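Local coordinates for bartonella effector protein (Bep) substrate of VirB T4SS (Bartonella sp. AR 15-3, PDB 4M16) that is predicted to transfer AMP from ATP to tyrosine or threonine hydroxyls of target proteins, this chain being the N-terminal Fic domain of a longer effector, at residues T142-S147 / E202-M207; L117-E122 / F146-Y151; I105-G110 / D194-K199. All blocks are in the same frame, centred on the assembly; numbering follows the deposited sequence. Where two conformers were deposited one is given.

From the N terminus, the chain first reaches 105-110, the loop ahead of helix 110-126. It is the opening end of interaction 3, whose long loop closes only at 194-199, the last turn of helix 185-197 and the residues just after it. Nested inside that loop is interaction 2, where 117-122 on helix 110-126 meets 146-151 on helix 135-152. Interaction 1 starts on the same helix at 142-147, sharing Phe146 and Ser147 with interaction 2, and ends beyond interaction 3 at 202-207 on helix 200-214, so the two loops cross. Helix 135-152 thus faces helix 110-126 in one contact and helix 200-214 in another, while interaction 3 joins helix 185-197 to the 105-110 loop.

Interaction 1: T142-S147 / E202-M207; sequences TVKLFS and EAHQAM
Ser147 OG, which lies against Met207 CG of the facing helix at 3.6 Å, is held by two polar partners. It donates to Val143 O one turn earlier (OG to O 3.0 Å), and water 1 donates to it at 2.8 Å from the water oxygen to OG. With OG beside the backbone N, anti to the carbonyl carbon (chi1 -61°), the hydroxyl points back to Val143 O. Val143 O also accepts from Ser147 N, and the two donors reach it from opposite faces of its carbonyl plane. Water 1 donates again to Ala203 O (3.1 Å), making a bridge between the helices, which have no direct hydrogen bond across these segments.

Around this bridge the contact is apolar. Met207 CG rests on Val143 CG1 (3.8 Å); bends at chi2 and chi3 then turn SD and CE to Phe146 CD1 and CE1. SD comes to 3.7 Å from Phe146 CD1 and CE lies almost as near. The sulfur sits 61° off the ring normal, so this Met-aromatic contact is oblique. Phe146 is further enclosed by the rings of Phe167, Phe180 and Phe211.

Toward the solvent-facing margin the His204 ring packs on Val143 CG1 through CE1 (3.6 Å), the two side chains crossing at about a right angle, and Lys144 CG meets the imidazole at its edge. The polar ends of His204 and Lys144 go to Glu140: His204 NE2 hydrogen-bonds to it, and Lys144 NZ makes a salt bridge with it and another with Glu141.

The helices cross at 101°, with axes 9.7 Å apart. The chemistry is graded, from sulfur and aromatic carbon inside, through a water-linked serine, to a charged outer margin where Glu140 may favour a protonated His204, an effect the nearby Lys144 amine would offset.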
# COMPACT_ATOMS: atom_id res chain seq x y z
N THR A 142 6.50 -4.13 -12.71
CA THR A 142 6.00 -3.36 -11.57
C THR A 142 4.52 -3.06 -11.68
O THR A 142 3.82 -3.11 -10.67
CB THR A 142 6.76 -2.04 -11.25
OG1 THR A 142 6.86 -1.19 -12.40
CG2 THR A 142 8.15 -2.34 -10.62
N VAL A 143 4.02 -2.76 -12.86
CA VAL A 143 2.57 -2.56 -13.03
C VAL A 143 1.77 -3.76 -12.54
O VAL A 143 0.82 -3.61 -11.72
CB VAL A 143 2.21 -2.28 -14.50
CG1 VAL A 143 0.71 -2.45 -14.73
CG2 VAL A 143 2.68 -0.91 -14.94
N LYS A 144 2.20 -4.96 -12.95
CA LYS A 144 1.51 -6.19 -12.53
C LYS A 144 1.60 -6.45 -10.99
O LYS A 144 0.59 -6.74 -10.32
CB LYS A 144 2.02 -7.41 -13.31
CG LYS A 144 1.60 -7.38 -14.76
CD LYS A 144 2.07 -8.58 -15.58
CE LYS A 144 3.56 -8.54 -15.77
NZ LYS A 144 4.01 -9.19 -17.05
N LEU A 145 2.82 -6.34 -10.46
CA LEU A 145 3.07 -6.52 -9.04
C LEU A 145 2.39 -5.49 -8.17
O LEU A 145 1.81 -5.81 -7.11
CB LEU A 145 4.58 -6.57 -8.77
CG LEU A 145 5.25 -7.94 -8.90
CD1 LEU A 145 6.75 -7.70 -8.86
CD2 LEU A 145 4.83 -8.94 -7.81
N PHE A 146 2.45 -4.23 -8.60
CA PHE A 146 1.72 -3.15 -7.91
C PHE A 146 0.18 -3.29 -7.91
O PHE A 146 -0.43 -3.22 -6.82
CB PHE A 146 2.16 -1.78 -8.43
CG PHE A 146 1.59 -0.63 -7.62
CD1 PHE A 146 0.33 -0.15 -7.91
CD2 PHE A 146 2.31 -0.05 -6.62
CE1 PHE A 146 -0.21 0.86 -7.17
CE2 PHE A 146 1.76 0.97 -5.85
CZ PHE A 146 0.52 1.46 -6.15
N SER A 147 -0.40 -3.66 -9.04
CA SER A 147 -1.84 -3.97 -9.08
C SER A 147 -2.17 -5.14 -8.15
O SER A 147 -3.21 -5.15 -7.49
CB SER A 147 -2.32 -4.34 -10.46
OG SER A 147 -2.12 -3.26 -11.35
N GLU A 202 -7.63 -3.31 -20.58
CA GLU A 202 -8.03 -1.98 -20.13
C GLU A 202 -7.58 -1.73 -18.68
O GLU A 202 -7.14 -0.62 -18.30
CB GLU A 202 -9.55 -1.81 -20.29
CG GLU A 202 -10.06 -1.75 -21.73
CD GLU A 202 -9.99 -3.06 -22.51
OE1 GLU A 202 -9.97 -4.17 -21.92
OE2 GLU A 202 -9.94 -2.97 -23.76
N ALA A 203 -7.68 -2.74 -17.84
CA ALA A 203 -7.20 -2.65 -16.44
C ALA A 203 -5.67 -2.49 -16.34
O ALA A 203 -5.15 -1.68 -15.53
CB ALA A 203 -7.67 -3.88 -15.66
N HIS A 204 -4.94 -3.26 -17.12
CA HIS A 204 -3.44 -3.13 -17.18
C HIS A 204 -3.01 -1.70 -17.65
O HIS A 204 -2.10 -1.03 -17.09
CB HIS A 204 -2.88 -4.25 -18.06
CG HIS A 204 -1.40 -4.33 -18.09
ND1 HIS A 204 -0.65 -4.94 -17.09
CD2 HIS A 204 -0.51 -3.85 -19.00
CE1 HIS A 204 0.63 -4.85 -17.41
NE2 HIS A 204 0.74 -4.20 -18.56
N GLN A 205 -3.70 -1.20 -18.68
CA GLN A 205 -3.38 0.14 -19.22
C GLN A 205 -3.64 1.28 -18.25
O GLN A 205 -2.93 2.33 -18.27
CB GLN A 205 -4.13 0.40 -20.54
CG GLN A 205 -3.71 1.68 -21.21
CD GLN A 205 -2.23 1.70 -21.52
OE1 GLN A 205 -1.73 0.81 -22.23
NE2 GLN A 205 -1.52 2.70 -21.00
N ALA A 206 -4.67 1.14 -17.42
CA ALA A 206 -4.89 2.15 -16.38
C ALA A 206 -3.62 2.35 -15.52
O ALA A 206 -3.11 3.45 -15.28
CB ALA A 206 -6.06 1.75 -15.48
N MET A 207 -3.08 1.25 -15.05
CA MET A 207 -1.93 1.34 -14.17
C MET A 207 -0.62 1.64 -14.93
O MET A 207 0.26 2.34 -14.40
CB MET A 207 -1.87 0.02 -13.41
CG MET A 207 -0.85 -0.06 -12.29
SD MET A 207 -1.17 1.14 -11.01
CE MET A 207 -2.61 0.47 -10.19
O HOH W 1 -3.52 -3.56 -13.72

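Interaction 2: L117-E122 / F146-Y151; sequences LKEFDE and FSFLNY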
# COMPACT_ATOMS: atom_id res chain seq x y z
N LEU A 117 0.13 -12.95 -0.30
CA LEU A 117 1.44 -12.36 0.04
C LEU A 117 2.60 -13.31 -0.26
O LEU A 117 3.70 -12.88 -0.73
CB LEU A 117 1.47 -11.91 1.50
CG LEU A 117 0.59 -10.69 1.86
CD1 LEU A 117 0.57 -10.40 3.37
CD2 LEU A 117 1.04 -9.45 1.11
N LYS A 118 2.39 -14.60 0.02
CA LYS A 118 3.36 -15.61 -0.39
C LYS A 118 3.60 -15.56 -1.90
O LYS A 118 4.74 -15.64 -2.37
CB LYS A 118 2.94 -17.05 -0.01
N GLU A 119 2.52 -15.47 -2.66
CA GLU A 119 2.62 -15.44 -4.15
C GLU A 119 3.38 -14.17 -4.62
O GLU A 119 4.26 -14.22 -5.46
CB GLU A 119 1.23 -15.51 -4.80
CG GLU A 119 0.53 -16.85 -4.64
CD GLU A 119 -0.95 -16.85 -5.00
OE1 GLU A 119 -1.69 -15.89 -4.72
OE2 GLU A 119 -1.42 -17.89 -5.52
N PHE A 120 3.04 -13.03 -4.03
CA PHE A 120 3.77 -11.77 -4.24
C PHE A 120 5.27 -12.00 -3.98
O PHE A 120 6.14 -11.62 -4.84
CB PHE A 120 3.15 -10.69 -3.34
CG PHE A 120 3.81 -9.34 -3.38
CD1 PHE A 120 3.44 -8.36 -4.32
CD2 PHE A 120 4.67 -8.99 -2.38
CE1 PHE A 120 4.05 -7.10 -4.29
CE2 PHE A 120 5.30 -7.76 -2.34
CZ PHE A 120 4.98 -6.81 -3.30
N ASP A 121 5.59 -12.60 -2.83
CA ASP A 121 6.97 -12.81 -2.45
C ASP A 121 7.67 -13.68 -3.50
O ASP A 121 8.82 -13.44 -3.86
CB ASP A 121 7.11 -13.40 -1.03
CG ASP A 121 6.69 -12.43 0.06
OD1 ASP A 121 6.54 -11.20 -0.22
OD2 ASP A 121 6.48 -12.89 1.20
N GLU A 122 7.00 -14.73 -3.95
CA GLU A 122 7.61 -15.66 -4.87
C GLU A 122 7.85 -15.03 -6.25
O GLU A 122 8.86 -15.34 -6.87
CB GLU A 122 6.77 -16.93 -5.00
CG GLU A 122 6.73 -17.82 -3.77
CD GLU A 122 5.62 -18.87 -3.83
OE1 GLU A 122 4.54 -18.64 -4.50
OE2 GLU A 122 5.78 -19.90 -3.16
N PHE A 146 2.45 -4.23 -8.60
CA PHE A 146 1.72 -3.15 -7.91
C PHE A 146 0.18 -3.29 -7.91
O PHE A 146 -0.43 -3.22 -6.82
CB PHE A 146 2.16 -1.78 -8.43
CG PHE A 146 1.59 -0.63 -7.62
CD1 PHE A 146 0.33 -0.15 -7.91
CD2 PHE A 146 2.31 -0.05 -6.62
CE1 PHE A 146 -0.21 0.86 -7.17
CE2 PHE A 146 1.76 0.97 -5.85
CZ PHE A 146 0.52 1.46 -6.15
N SER A 147 -0.40 -3.66 -9.04
CA SER A 147 -1.84 -3.97 -9.08
C SER A 147 -2.17 -5.14 -8.15
O SER A 147 -3.21 -5.15 -7.49
CB SER A 147 -2.32 -4.34 -10.46
OG SER A 147 -2.12 -3.26 -11.35
N PHE A 148 -1.30 -6.13 -8.10
CA PHE A 148 -1.56 -7.31 -7.29
C PHE A 148 -1.55 -6.89 -5.80
O PHE A 148 -2.49 -7.16 -5.07
CB PHE A 148 -0.55 -8.43 -7.60
CG PHE A 148 -0.74 -9.72 -6.79
CD1 PHE A 148 -2.00 -10.16 -6.38
CD2 PHE A 148 0.38 -10.54 -6.51
CE1 PHE A 148 -2.15 -11.37 -5.68
CE2 PHE A 148 0.22 -11.73 -5.79
CZ PHE A 148 -1.05 -12.14 -5.39
N LEU A 149 -0.50 -6.19 -5.36
CA LEU A 149 -0.43 -5.78 -3.99
C LEU A 149 -1.59 -4.82 -3.63
O LEU A 149 -2.15 -4.96 -2.55
CB LEU A 149 0.94 -5.18 -3.65
CG LEU A 149 1.07 -4.73 -2.17
CD1 LEU A 149 0.93 -5.92 -1.25
CD2 LEU A 149 2.38 -3.98 -1.93
N ASN A 150 -1.93 -3.88 -4.51
CA ASN A 150 -3.07 -2.99 -4.32
C ASN A 150 -4.34 -3.84 -4.05
O ASN A 150 -5.10 -3.55 -3.15
CB ASN A 150 -3.29 -2.05 -5.50
CG ASN A 150 -4.42 -1.08 -5.27
OD1 ASN A 150 -4.36 -0.24 -4.34
ND2 ASN A 150 -5.48 -1.21 -6.06
N TYR A 151 -4.56 -4.85 -4.88
CA TYR A 151 -5.73 -5.74 -4.69
C TYR A 151 -5.72 -6.45 -3.36
O TYR A 151 -6.77 -6.55 -2.69
CB TYR A 151 -5.78 -6.79 -5.79
CG TYR A 151 -6.62 -7.99 -5.46
CD1 TYR A 151 -8.00 -7.94 -5.51
CD2 TYR A 151 -6.01 -9.19 -5.07
CE1 TYR A 151 -8.75 -9.08 -5.15
CE2 TYR A 151 -6.75 -10.31 -4.73
CZ TYR A 151 -8.10 -10.26 -4.78
OH TYR A 151 -8.80 -11.42 -4.42
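Phe120 and Leu149 meet at the centre: Phe120 CE1 lies 3.7 Å from Leu149 CB, and their CA atoms form the nearest pair across the two segments. Leu149 CD2 continues the contact at the ring tip, CZ. Beside this pair, the Phe148 ring turns its edge to the other helix. Its CE2 comes to 3.6 Å from the backbone atom Phe120 N, which lies near the ring plane, and to 4.0 Å from Phe120 CB. Phe148 CG stands anti to the backbone N (chi1 180°), and the ring edge meets the start of the Phe120 side chain. Phe148 CD2 in turn lies at the edge of the Phe120 ring, near its plane. Glu119 adds an approach of carboxylate oxygen to ring edge, OE1 to Phe148 CZ at 3.9 Å, with the carboxylate and ring planes 56° apart. Leu117 closes the other end more loosely, CD2 to Leu149 CD1 at 4.2 Å.

Further out, Leu149 also packs on Gln163 and Phe167 of helix 159-174, and Leu117 touches Thr80 and Pro154. The backbones that carry these side chains run nearly antiparallel, at 162°, with axes 10.6 Å apart.

Helices 135-152 and 159-174 flank the loop carrying His153 and Pro154, which begin the HPF signature of Fic proteins. This contact therefore lays helix 110-126 against the first helix of the conserved helix-loop-helix core of the Fic fold.

Interaction 3: I105-G110 / D194-K199; sequences IYFAHG and DAMALK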
# COMPACT_ATOMS: atom_id res chain seq x y z
N ILE A 105 -16.85 -3.65 -5.11
CA ILE A 105 -15.59 -4.18 -5.60
C ILE A 105 -14.65 -4.43 -4.41
O ILE A 105 -14.23 -3.47 -3.75
CB ILE A 105 -14.90 -3.22 -6.62
CG1 ILE A 105 -15.78 -2.93 -7.84
CG2 ILE A 105 -13.62 -3.83 -7.15
CD1 ILE A 105 -15.35 -1.71 -8.63
N TYR A 106 -14.35 -5.70 -4.12
CA TYR A 106 -13.60 -6.05 -2.90
C TYR A 106 -12.12 -6.27 -3.17
O TYR A 106 -11.71 -6.69 -4.24
CB TYR A 106 -14.19 -7.30 -2.23
CG TYR A 106 -15.57 -7.06 -1.68
CD1 TYR A 106 -16.66 -7.03 -2.51
CD2 TYR A 106 -15.77 -6.84 -0.32
CE1 TYR A 106 -17.94 -6.81 -2.01
CE2 TYR A 106 -17.04 -6.58 0.19
CZ TYR A 106 -18.11 -6.58 -0.68
OH TYR A 106 -19.37 -6.37 -0.21
N PHE A 107 -11.33 -5.88 -2.18
CA PHE A 107 -9.95 -6.33 -2.04
C PHE A 107 -9.97 -7.82 -1.65
O PHE A 107 -11.02 -8.44 -1.47
CB PHE A 107 -9.24 -5.49 -0.96
CG PHE A 107 -9.14 -4.06 -1.33
CD1 PHE A 107 -8.29 -3.65 -2.36
CD2 PHE A 107 -9.98 -3.10 -0.72
CE1 PHE A 107 -8.23 -2.30 -2.72
CE2 PHE A 107 -9.92 -1.79 -1.10
CZ PHE A 107 -9.04 -1.39 -2.09
N ALA A 108 -8.81 -8.40 -1.56
CA ALA A 108 -8.70 -9.80 -1.17
C ALA A 108 -9.40 -10.06 0.16
O ALA A 108 -9.32 -9.27 1.11
CB ALA A 108 -7.25 -10.17 -1.04
N HIS A 109 -10.04 -11.20 0.22
CA HIS A 109 -10.61 -11.69 1.46
C HIS A 109 -9.48 -12.08 2.42
O HIS A 109 -8.43 -12.56 2.01
CB HIS A 109 -11.58 -12.88 1.16
CG HIS A 109 -12.46 -13.24 2.34
ND1 HIS A 109 -11.98 -13.95 3.42
CD2 HIS A 109 -13.74 -12.95 2.63
CE1 HIS A 109 -12.94 -14.12 4.31
NE2 HIS A 109 -14.04 -13.54 3.84
N GLY A 110 -9.69 -11.83 3.70
CA GLY A 110 -8.69 -12.17 4.71
C GLY A 110 -8.19 -13.58 4.59
O GLY A 110 -7.05 -13.84 4.83
N ASP A 194 -9.36 1.77 -11.22
CA ASP A 194 -9.52 1.16 -12.55
C ASP A 194 -8.91 -0.25 -12.69
O ASP A 194 -9.48 -1.11 -13.38
CB ASP A 194 -8.95 2.06 -13.67
CG ASP A 194 -9.86 3.23 -14.02
OD1 ASP A 194 -10.95 3.38 -13.46
OD2 ASP A 194 -9.45 4.02 -14.88
N ALA A 195 -7.75 -0.46 -12.08
CA ALA A 195 -7.09 -1.77 -12.10
C ALA A 195 -8.00 -2.84 -11.51
O ALA A 195 -8.02 -3.95 -12.01
CB ALA A 195 -5.74 -1.73 -11.37
N MET A 196 -8.79 -2.49 -10.50
CA MET A 196 -9.72 -3.46 -9.90
C MET A 196 -11.07 -3.53 -10.58
O MET A 196 -11.69 -4.60 -10.60
CB MET A 196 -9.87 -3.25 -8.38
CG MET A 196 -8.65 -3.84 -7.65
SD MET A 196 -8.57 -3.28 -5.99
CE MET A 196 -10.08 -4.01 -5.31
N ALA A 197 -11.52 -2.39 -11.13
CA ALA A 197 -12.89 -2.28 -11.68
C ALA A 197 -12.98 -2.82 -13.12
O ALA A 197 -13.91 -3.54 -13.46
CB ALA A 197 -13.41 -0.84 -11.63
N LEU A 198 -12.00 -2.47 -13.95
CA LEU A 198 -12.02 -2.81 -15.35
C LEU A 198 -11.49 -4.24 -15.58
O LEU A 198 -11.15 -4.92 -14.65
CB LEU A 198 -11.18 -1.78 -16.14
CG LEU A 198 -11.56 -0.29 -16.01
CD1 LEU A 198 -10.48 0.53 -16.70
CD2 LEU A 198 -12.96 -0.00 -16.55
N LYS A 199 -11.42 -4.67 -16.84
CA LYS A 199 -10.98 -6.05 -17.17
C LYS A 199 -9.81 -6.03 -18.10
O LYS A 199 -9.62 -5.08 -18.87
CB LYS A 199 -12.10 -6.81 -17.89
CG LYS A 199 -13.19 -7.33 -16.99
CD LYS A 199 -14.21 -8.17 -17.74
CE LYS A 199 -15.38 -7.36 -18.24
NZ LYS A 199 -16.39 -8.27 -18.88
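Met196 reaches from the last turn of helix 185-197 onto Ile105, Tyr106 and Phe107. Its CB starts the contact against Ile105 CG2 at 4.0 Å. CG stands beside the backbone N, anti to the carbonyl carbon (chi1 -78°), and the chain stays extended through chi2. SD then arrives at Phe107, 3.4 Å from CE1 and 4.3 Å from the ring centroid. At 53° off the ring normal this is an oblique Met-aromatic contact, the two side chains crossing at about a right angle. A bend at chi3 (64°) brings CE to 3.3 Å from the backbone atom Tyr106 O and 3.5 Å from Phe107 CD1. Alongside, Ile105 CD1 packs on Ala197 CB at 3.7 Å.

The Phe107 ring stacks with that of His153 in the signature loop, and Met196 touches Asn150 on helix 135-152, which precedes that loop.

No hydrogen bond crosses between the segments. The join rests on dispersion and on the sulfur's oblique approach to the Phe107 ring, with the methyl next to sulfur probably polarised enough to make its short approach to a carbonyl oxygen mildly favourable.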